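Local coordinates for protein heme oxygenase (Chlamydomonas reinhardtii, PDB 4RAJ) that probably opens heme oxidatively to biliverdin, releasing iron and carbon monoxide, and is captured here in its heme-free state, at residues A66-L71 with T146-M151; A70-L75 with G92-P97; P137-A142 with L211-A216. All coordinates share one frame; numbering follows the deposited sequence.

Contact 1. Residues A66-L71 with T146-M151; sequences ALEAAL and TQHLAM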
# COMPACT_ATOMS: atom_id res chain seq x y z
N ALA A 66 2.80 8.26 3.72
CA ALA A 66 2.57 8.27 5.17
C ALA A 66 3.20 7.05 5.84
O ALA A 66 3.91 7.19 6.84
CB ALA A 66 1.07 8.33 5.47
N LEU A 67 2.91 5.87 5.31
CA LEU A 67 3.45 4.62 5.83
C LEU A 67 4.98 4.60 5.79
O LEU A 67 5.66 4.23 6.77
CB LEU A 67 2.87 3.44 5.04
CG LEU A 67 3.30 2.00 5.36
CD1 LEU A 67 3.25 1.73 6.85
CD2 LEU A 67 2.37 1.05 4.62
N GLU A 68 5.54 5.02 4.67
CA GLU A 68 6.98 4.94 4.52
C GLU A 68 7.70 6.01 5.35
O GLU A 68 8.81 5.78 5.83
CB GLU A 68 7.34 5.00 3.02
CG GLU A 68 7.03 3.65 2.35
CD GLU A 68 6.91 3.69 0.83
OE1 GLU A 68 7.44 4.64 0.21
OE2 GLU A 68 6.29 2.76 0.27
N ALA A 69 7.06 7.16 5.55
CA ALA A 69 7.64 8.19 6.42
C ALA A 69 7.65 7.70 7.87
O ALA A 69 8.61 7.93 8.61
CB ALA A 69 6.86 9.48 6.30
N ALA A 70 6.59 7.02 8.27
CA ALA A 70 6.48 6.49 9.63
C ALA A 70 7.55 5.42 9.85
O ALA A 70 8.20 5.40 10.90
CB ALA A 70 5.08 5.93 9.88
N LEU A 71 7.71 4.53 8.88
CA LEU A 71 8.74 3.50 8.95
C LEU A 71 10.14 4.11 9.00
O LEU A 71 11.00 3.65 9.76
CB LEU A 71 8.65 2.56 7.75
CG LEU A 71 7.45 1.61 7.68
CD1 LEU A 71 7.27 1.09 6.25
CD2 LEU A 71 7.62 0.46 8.66
N THR A 146 0.10 -5.84 4.56
CA THR A 146 -1.13 -5.63 3.82
C THR A 146 -0.95 -4.83 2.53
O THR A 146 -1.45 -5.22 1.47
CB THR A 146 -2.16 -4.88 4.67
OG1 THR A 146 -2.31 -5.55 5.94
CG2 THR A 146 -3.51 -4.81 3.96
N GLN A 147 -0.26 -3.69 2.64
CA GLN A 147 -0.15 -2.71 1.57
C GLN A 147 0.96 -3.03 0.59
O GLN A 147 0.73 -3.14 -0.62
CB GLN A 147 0.09 -1.31 2.16
CG GLN A 147 -0.96 -0.85 3.20
CD GLN A 147 -2.27 -0.45 2.57
OE1 GLN A 147 -2.51 -0.71 1.39
NE2 GLN A 147 -3.15 0.20 3.35
N HIS A 148 2.17 -3.18 1.09
CA HIS A 148 3.30 -3.35 0.19
C HIS A 148 3.30 -4.68 -0.53
O HIS A 148 3.73 -4.77 -1.67
CB HIS A 148 4.61 -3.18 0.95
CG HIS A 148 4.90 -1.77 1.32
ND1 HIS A 148 4.43 -1.20 2.48
CD2 HIS A 148 5.60 -0.81 0.67
CE1 HIS A 148 4.84 0.06 2.54
NE2 HIS A 148 5.55 0.32 1.46
N LEU A 149 2.82 -5.71 0.13
CA LEU A 149 2.89 -7.04 -0.47
C LEU A 149 1.79 -7.21 -1.52
O LEU A 149 1.97 -7.94 -2.50
CB LEU A 149 2.82 -8.12 0.62
CG LEU A 149 4.19 -8.61 1.12
CD1 LEU A 149 5.08 -7.47 1.59
CD2 LEU A 149 4.05 -9.65 2.23
N ALA A 150 0.68 -6.51 -1.36
CA ALA A 150 -0.37 -6.53 -2.37
C ALA A 150 0.09 -5.83 -3.65
O ALA A 150 -0.23 -6.28 -4.75
CB ALA A 150 -1.65 -5.89 -1.83
N MET A 151 0.84 -4.74 -3.51
CA MET A 151 1.39 -4.05 -4.69
C MET A 151 2.29 -4.96 -5.50
O MET A 151 2.31 -4.90 -6.75
CB MET A 151 2.16 -2.79 -4.26
CG MET A 151 1.24 -1.77 -3.59
SD MET A 151 0.07 -1.08 -4.80
CE MET A 151 1.29 -0.38 -5.91
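With CG set beside its backbone N (chi1 -73°), His148 reaches out of helix 140-151 toward helix 50-76, where Glu68 takes up a similar first torsion and then extends to bring its carboxylate to the imidazole edge. The result is a His-carboxylate hydrogen bond in a buried contact between two helices of the all-helical heme oxygenase fold; the axes of their short segments come no closer than 12.1 Å. His148 NE2 donates to Glu68 OE2 at 2.8 Å, with an N-H...O angle of 157°; the oxygen lies close to the ring plane and accepts through its anti lone pair. The carboxylate is turned 35° from the ring. A glutamate is well placed here because its other partners also donate: the backbone N of Arg95 binds OE2 and that of Ala96 binds OE1. Phe64 meets the imidazole edge-to-face. Replacing His148 by an alanine would probably leave Glu68 OE2 without one of its donors and open a gap between the helices beside Leu67. At the ring's edge Leu67 supplies apolar bulk, and its CD2 also packs on Gln147 CG at 4.1 Å. Gln147, whose chain bends at chi2, gives NE2 to Asn221 OD1 and Tyr125 OH, its side chain lying about 3 Å from a bound polyether in the pocket. The imidazole meets Leu67 most closely at CE1, 3.4 Å from Leu67 CD2.

Contact 2. Residues A70-L75 with G92-P97; sequences ALDEAL and GLYRAP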
# COMPACT_ATOMS: atom_id res chain seq x y z
N ALA A 70 6.59 7.02 8.27
CA ALA A 70 6.48 6.49 9.63
C ALA A 70 7.55 5.42 9.85
O ALA A 70 8.20 5.40 10.90
CB ALA A 70 5.08 5.93 9.88
N LEU A 71 7.71 4.53 8.88
CA LEU A 71 8.74 3.50 8.95
C LEU A 71 10.14 4.11 9.00
O LEU A 71 11.00 3.65 9.76
CB LEU A 71 8.65 2.56 7.75
CG LEU A 71 7.45 1.61 7.68
CD1 LEU A 71 7.27 1.09 6.25
CD2 LEU A 71 7.62 0.46 8.66
N ASP A 72 10.37 5.12 8.18
CA ASP A 72 11.68 5.76 8.13
C ASP A 72 12.02 6.42 9.46
O ASP A 72 13.17 6.42 9.90
CB ASP A 72 11.75 6.80 7.00
CG ASP A 72 11.89 6.16 5.63
OD1 ASP A 72 12.17 4.94 5.54
OD2 ASP A 72 11.73 6.88 4.63
N GLU A 73 10.99 6.98 10.09
CA GLU A 73 11.12 7.57 11.42
C GLU A 73 11.48 6.52 12.46
O GLU A 73 12.30 6.77 13.35
CB GLU A 73 9.82 8.27 11.81
CG GLU A 73 9.98 9.25 12.96
CD GLU A 73 10.87 10.42 12.58
OE1 GLU A 73 10.34 11.43 12.09
OE2 GLU A 73 12.10 10.32 12.78
N ALA A 74 10.84 5.35 12.37
CA ALA A 74 11.13 4.26 13.29
C ALA A 74 12.56 3.74 13.07
O ALA A 74 13.28 3.47 14.04
CB ALA A 74 10.12 3.12 13.14
N LEU A 75 12.98 3.62 11.81
CA LEU A 75 14.35 3.19 11.51
C LEU A 75 15.37 4.19 12.03
O LEU A 75 16.41 3.82 12.56
CB LEU A 75 14.54 2.98 10.02
CG LEU A 75 13.87 1.77 9.40
CD1 LEU A 75 13.99 1.85 7.89
CD2 LEU A 75 14.48 0.47 9.93
N GLY A 92 13.69 -2.28 -2.03
CA GLY A 92 12.82 -2.22 -3.19
C GLY A 92 11.33 -2.28 -2.90
O GLY A 92 10.51 -2.08 -3.80
N LEU A 93 10.95 -2.58 -1.67
CA LEU A 93 9.54 -2.68 -1.35
C LEU A 93 8.81 -1.35 -1.46
O LEU A 93 7.63 -1.33 -1.82
CB LEU A 93 9.34 -3.21 0.07
CG LEU A 93 8.96 -4.67 0.36
CD1 LEU A 93 8.49 -4.78 1.80
CD2 LEU A 93 7.91 -5.21 -0.59
N TYR A 94 9.50 -0.26 -1.11
CA TYR A 94 8.87 1.06 -1.02
C TYR A 94 8.24 1.48 -2.35
O TYR A 94 8.82 1.24 -3.42
CB TYR A 94 9.87 2.12 -0.56
CG TYR A 94 10.10 2.20 0.94
CD1 TYR A 94 9.80 1.13 1.79
CD2 TYR A 94 10.60 3.37 1.51
CE1 TYR A 94 10.02 1.23 3.17
CE2 TYR A 94 10.82 3.47 2.88
CZ TYR A 94 10.53 2.40 3.70
OH TYR A 94 10.76 2.52 5.07
N ARG A 95 7.08 2.14 -2.27
CA ARG A 95 6.24 2.46 -3.41
C ARG A 95 6.03 3.96 -3.65
O ARG A 95 5.62 4.33 -4.74
CB ARG A 95 4.84 1.83 -3.25
CG ARG A 95 4.78 0.30 -3.22
CD ARG A 95 5.18 -0.27 -4.61
NE ARG A 95 6.62 -0.50 -4.70
CZ ARG A 95 7.28 -0.69 -5.85
NH1 ARG A 95 6.62 -0.68 -7.00
NH2 ARG A 95 8.60 -0.89 -5.85
N ALA A 96 6.23 4.81 -2.64
CA ALA A 96 5.82 6.23 -2.82
C ALA A 96 6.55 6.91 -4.01
O ALA A 96 5.92 7.66 -4.77
CB ALA A 96 6.04 7.03 -1.53
N PRO A 97 7.85 6.63 -4.20
CA PRO A 97 8.46 7.27 -5.37
C PRO A 97 7.87 6.78 -6.70
O PRO A 97 7.70 7.60 -7.60
CB PRO A 97 9.93 6.89 -5.26
CG PRO A 97 10.15 6.68 -3.81
CD PRO A 97 8.89 6.01 -3.34
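The CA atoms nearest each other across the segments, those of Leu71 and Tyr94, are 10.3 Å apart, so a long side chain must span the distance. Segment 70-75 is regular helix; segment 92-97 is irregular until helix 96-107 begins, with Tyr94 extended (psi 143°) and Gly92 at backbone angles where a CB would collide with the preceding carbonyl. Arg95 folds back over this turn, NH2 bonding to Gly92 O at 3.0 Å and NE to Leu93 O at 3.2 Å, while its guanidinium also makes a cation-pi contact with Tyr179. Tyrosine suits the gap, having both an apolar ring and a polar end. Leu71 CB lies 3.4 Å from Tyr94 OH, and Leu71 CD1 lies 4.1 Å from Tyr94 CE1. Asp72 and Tyr94 approach each other from opposite directions, the carboxylate meeting the ring at its edge, near its plane. Tyr94 OH donates to Asp72 OD1 at 2.8 Å, approaching from above the carboxylate plane, 42° out of it. The same OD1 forms a salt bridge with Lys90. One oxygen thus accepts a hydrogen bond from the phenol and faces an ammonium group, which would probably favour an ionised aspartate at this partly exposed position.

Contact 3. Residues P137-A142 with L211-A216; sequences PALLLA and LSEHLA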
# COMPACT_ATOMS: atom_id res chain seq x y z
N PRO A 137 5.78 1.45 16.80
CA PRO A 137 6.24 1.28 15.42
C PRO A 137 6.16 -0.15 14.91
O PRO A 137 6.02 -0.32 13.72
CB PRO A 137 7.69 1.77 15.47
CG PRO A 137 7.76 2.64 16.69
CD PRO A 137 6.83 2.02 17.67
N ALA A 138 6.25 -1.16 15.77
CA ALA A 138 6.15 -2.54 15.29
C ALA A 138 4.83 -2.81 14.52
O ALA A 138 4.81 -3.63 13.59
CB ALA A 138 6.29 -3.52 16.45
N LEU A 139 3.75 -2.12 14.90
CA LEU A 139 2.44 -2.34 14.29
C LEU A 139 2.40 -1.86 12.83
O LEU A 139 1.53 -2.27 12.06
CB LEU A 139 1.33 -1.63 15.10
CG LEU A 139 1.13 -2.17 16.53
CD1 LEU A 139 -0.12 -1.59 17.24
CD2 LEU A 139 1.09 -3.69 16.52
N LEU A 140 3.34 -0.99 12.47
CA LEU A 140 3.52 -0.58 11.08
C LEU A 140 3.80 -1.77 10.17
O LEU A 140 3.47 -1.76 8.97
CB LEU A 140 4.66 0.44 10.96
CG LEU A 140 4.44 1.83 11.56
CD1 LEU A 140 5.75 2.67 11.51
CD2 LEU A 140 3.29 2.53 10.84
N LEU A 141 4.41 -2.82 10.73
CA LEU A 141 4.79 -3.98 9.92
C LEU A 141 3.57 -4.75 9.43
O LEU A 141 3.62 -5.39 8.38
CB LEU A 141 5.74 -4.89 10.71
CG LEU A 141 7.12 -4.32 11.09
CD1 LEU A 141 7.81 -5.24 12.10
CD2 LEU A 141 8.01 -4.11 9.87
N ALA A 142 2.46 -4.66 10.18
CA ALA A 142 1.21 -5.24 9.74
C ALA A 142 0.67 -4.49 8.54
O ALA A 142 0.05 -5.09 7.66
CB ALA A 142 0.17 -5.23 10.89
N LEU A 211 -2.78 -8.60 13.95
CA LEU A 211 -4.01 -9.04 13.31
C LEU A 211 -4.97 -7.85 13.15
O LEU A 211 -5.50 -7.61 12.07
CB LEU A 211 -4.69 -10.17 14.10
CG LEU A 211 -6.07 -10.65 13.62
CD1 LEU A 211 -6.03 -10.82 12.12
CD2 LEU A 211 -6.46 -11.96 14.28
N SER A 212 -5.19 -7.12 14.24
CA SER A 212 -6.12 -6.00 14.21
C SER A 212 -5.68 -4.94 13.21
O SER A 212 -6.50 -4.39 12.50
CB SER A 212 -6.28 -5.38 15.59
OG SER A 212 -6.94 -6.28 16.46
N GLU A 213 -4.38 -4.66 13.15
CA GLU A 213 -3.91 -3.61 12.27
C GLU A 213 -3.98 -4.04 10.80
O GLU A 213 -4.21 -3.21 9.93
CB GLU A 213 -2.49 -3.20 12.65
CG GLU A 213 -2.46 -2.39 13.95
CD GLU A 213 -3.27 -1.10 13.86
OE1 GLU A 213 -3.22 -0.41 12.82
OE2 GLU A 213 -3.98 -0.79 14.85
N HIS A 214 -3.78 -5.33 10.54
CA HIS A 214 -3.96 -5.93 9.21
C HIS A 214 -5.40 -5.70 8.72
O HIS A 214 -5.62 -5.24 7.60
CB HIS A 214 -3.61 -7.43 9.29
CG HIS A 214 -3.90 -8.22 8.05
ND1 HIS A 214 -3.27 -7.99 6.84
CD2 HIS A 214 -4.72 -9.28 7.84
CE1 HIS A 214 -3.70 -8.86 5.95
NE2 HIS A 214 -4.59 -9.65 6.53
N LEU A 215 -6.38 -5.99 9.56
CA LEU A 215 -7.78 -5.76 9.20
C LEU A 215 -8.04 -4.27 9.00
O LEU A 215 -8.81 -3.87 8.13
CB LEU A 215 -8.72 -6.33 10.28
CG LEU A 215 -8.64 -7.83 10.49
CD1 LEU A 215 -9.52 -8.23 11.69
CD2 LEU A 215 -9.07 -8.57 9.23
N ALA A 216 -7.40 -3.44 9.83
CA ALA A 216 -7.62 -2.00 9.78
C ALA A 216 -7.14 -1.42 8.45
O ALA A 216 -7.73 -0.47 7.94
CB ALA A 216 -6.93 -1.29 10.94
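Ala142 and Glu213 meet through their first side-chain carbons, Ala142 CB lying 3.8 Å from Glu213 CB. The same methyl sits 4.0 Å from His214 N, against the backbone of helix 204-227. Such closeness calls for a small residue: the CA atoms of Ala142 and His214 are only 5.2 Å apart. One turn earlier, Leu139 crosses Glu213 at about a right angle, its CB 4.0 Å and its CD1 4.1 Å from Glu213 CG. The aliphatic part of the glutamate therefore serves as an apolar surface, and its bend at chi2 (-60°) turns the carboxylate aside from the path set by CB and CG. That carboxylate finds partners in His143 of helix 140-151 and His128 of helix 120-135, where OE1 accepts from NE2 of both, two donors that would probably favour its ionised form. In the all-helical heme oxygenase fold the contact joins segment 137-142, leading into helix 140-151, to the long helix 204-227. Segment 137-142 approaches through tight turns, in which Leu140 N bonds to Pro137 O at 3.0 Å and Ala142 N to Leu139 O at 3.2 Å. His214 has CG anti to its backbone N (chi1 173°), a setting that leaves Ala142 O near the edge of its ring. Both ring nitrogens are engaged, ND1 with Thr146 OG1 and NE2 with Ser28 OG; Thr146 OG1 is in turn bonded to Ala142 O. Farther out, Phe218 meets the His214 ring edge-to-face, and Phe218 and Thr146 both line the pocket that holds the bound polyether.

Overall arrangement
From the N terminus, helix 50-76 supplies the first segment of both contact 1 and contact 2, which share Ala70 and Leu71. Contact 2 closes first, when the chain returns after a short helical excursion to 92-97 at the start of helix 96-107. Contact 1 closes a longer loop at 146-151, so most of contact 2 falls inside its span. Contact 3 opens at 137-142, before contact 1 has closed, and closes at 211-216; these two cross, and both use helix 140-151. Contacts 2 and 3 follow in series, though Ala74 CB touches Pro137 CB at 3.6 Å. Helix 140-151 is tied to helices 50-76 and 204-227, and helix 50-76 to the turn before 96-107.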